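Side-chain contact in fosfomycin resistance protein FosX (Mesorhizobium loti, PDB 1R9C), which catalyses the hydration of the antibiotic fosfomycin with the help of manganese, and so confers resistance to it: residues F47-D51 and I52-I56. Sequence-based numbering, arbitrary orientation.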
# COMPACT_ATOMS: atom_id res chain seq x y z
N PHE A 47 1.27 12.92 -2.57
CA PHE A 47 2.63 13.11 -2.14
C PHE A 47 3.56 12.18 -2.88
O PHE A 47 3.14 11.11 -3.36
CB PHE A 47 2.78 12.78 -0.64
CG PHE A 47 2.05 13.72 0.27
CD1 PHE A 47 0.69 13.53 0.58
CD2 PHE A 47 2.73 14.76 0.88
CE1 PHE A 47 0.03 14.38 1.44
CE2 PHE A 47 2.05 15.65 1.75
CZ PHE A 47 0.71 15.45 2.02
N LEU A 48 4.83 12.59 -2.95
CA LEU A 48 5.89 11.70 -3.38
C LEU A 48 6.86 11.42 -2.22
O LEU A 48 7.28 12.33 -1.47
CB LEU A 48 6.66 12.27 -4.58
CG LEU A 48 6.10 12.21 -6.00
CD1 LEU A 48 6.94 13.02 -7.00
CD2 LEU A 48 6.04 10.74 -6.45
N ILE A 49 7.17 10.14 -2.07
CA ILE A 49 8.26 9.69 -1.21
C ILE A 49 9.25 9.07 -2.19
O ILE A 49 9.07 7.94 -2.59
CB ILE A 49 7.77 8.66 -0.18
CG1 ILE A 49 6.75 9.30 0.78
CG2 ILE A 49 8.99 8.16 0.66
CD1 ILE A 49 5.90 8.35 1.55
N GLY A 50 10.26 9.84 -2.60
CA GLY A 50 11.12 9.44 -3.69
C GLY A 50 10.27 9.40 -4.96
O GLY A 50 9.71 10.42 -5.39
N ASP A 51 10.12 8.22 -5.53
CA ASP A 51 9.24 8.08 -6.69
C ASP A 51 7.92 7.36 -6.31
O ASP A 51 7.15 6.98 -7.19
CB ASP A 51 9.97 7.27 -7.76
CG ASP A 51 10.37 5.91 -7.26
OD1 ASP A 51 9.91 5.52 -6.16
OD2 ASP A 51 11.11 5.12 -7.88
N ILE A 52 7.65 7.20 -5.02
CA ILE A 52 6.41 6.53 -4.61
C ILE A 52 5.27 7.54 -4.45
O ILE A 52 5.38 8.50 -3.71
CB ILE A 52 6.64 5.74 -3.32
CG1 ILE A 52 7.71 4.69 -3.53
CG2 ILE A 52 5.32 5.09 -2.78
CD1 ILE A 52 8.33 4.22 -2.21
N TRP A 53 4.17 7.30 -5.17
CA TRP A 53 2.97 8.13 -5.10
C TRP A 53 2.09 7.64 -3.96
O TRP A 53 1.64 6.48 -3.98
CB TRP A 53 2.26 7.99 -6.43
CG TRP A 53 0.99 8.75 -6.66
CD1 TRP A 53 0.40 9.71 -5.89
CD2 TRP A 53 0.15 8.60 -7.81
NE1 TRP A 53 -0.76 10.15 -6.48
CE2 TRP A 53 -0.93 9.50 -7.67
CE3 TRP A 53 0.21 7.80 -8.96
CZ2 TRP A 53 -1.94 9.62 -8.64
CZ3 TRP A 53 -0.78 7.93 -9.93
CH2 TRP A 53 -1.85 8.82 -9.75
N VAL A 54 1.87 8.52 -2.98
CA VAL A 54 0.91 8.29 -1.93
C VAL A 54 -0.21 9.29 -2.09
O VAL A 54 0.04 10.49 -2.23
CB VAL A 54 1.54 8.54 -0.52
CG1 VAL A 54 0.47 8.38 0.59
CG2 VAL A 54 2.72 7.65 -0.33
N ALA A 55 -1.44 8.80 -2.06
CA ALA A 55 -2.61 9.68 -2.10
C ALA A 55 -3.34 9.57 -0.76
O ALA A 55 -3.51 8.47 -0.24
CB ALA A 55 -3.56 9.28 -3.24
N ILE A 56 -3.77 10.71 -0.21
CA ILE A 56 -4.64 10.70 0.94
C ILE A 56 -5.93 11.43 0.63
O ILE A 56 -5.93 12.44 -0.11
CB ILE A 56 -3.94 11.26 2.22
CG1 ILE A 56 -3.47 12.72 2.05
CG2 ILE A 56 -2.74 10.34 2.60
CD1 ILE A 56 -2.86 13.31 3.31
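F47 and I49 meet V54 and I52 across a beta hairpin of the VOC (glyoxalase) fold, closed by a type II' turn from I49 to I52. Four backbone hydrogen bonds fix the register: F47 and V54 exchange a pair (F47 N to V54 O 2.7 Å), as do I49 and I52 (I52 N to I49 O 2.9 Å). The turn-closing bond differs in shape, for I52 N sits 54° out of the carbonyl plane of I49, whereas I49 N lies in that of I52.

The tight side is the face bearing F47, I49, I52, V54 and I56. Helix 15-26 covers F47, I49 and I56, while I52 packs on M8 and V54 on F10. Here I49 CD1 reaches V54 CG2 at 3.8 Å, a diagonal contact, since V54 pairs directly with F47. On the other face L48 CD2 gets only to 4.1 Å from W53 N, and lies closer to I52 O, at 3.6 Å. The W53 indole instead meets the ring of the manganese ligand H7, a second-shell place about 7 Å from a bound manganese. The turn is the solvent side: G50 takes the positive phi (66°) that type II' requires and glycine favours, and D51 OD1 approaches I52 N at an angle too poor for a hydrogen bond.

Two residues past V54, I56 turns CG1 between its backbone N and carbonyl carbon (chi1 61°); extended beyond CG1, the chain carries CD1 to 3.6 Å from F47 CE1, at the ring edge.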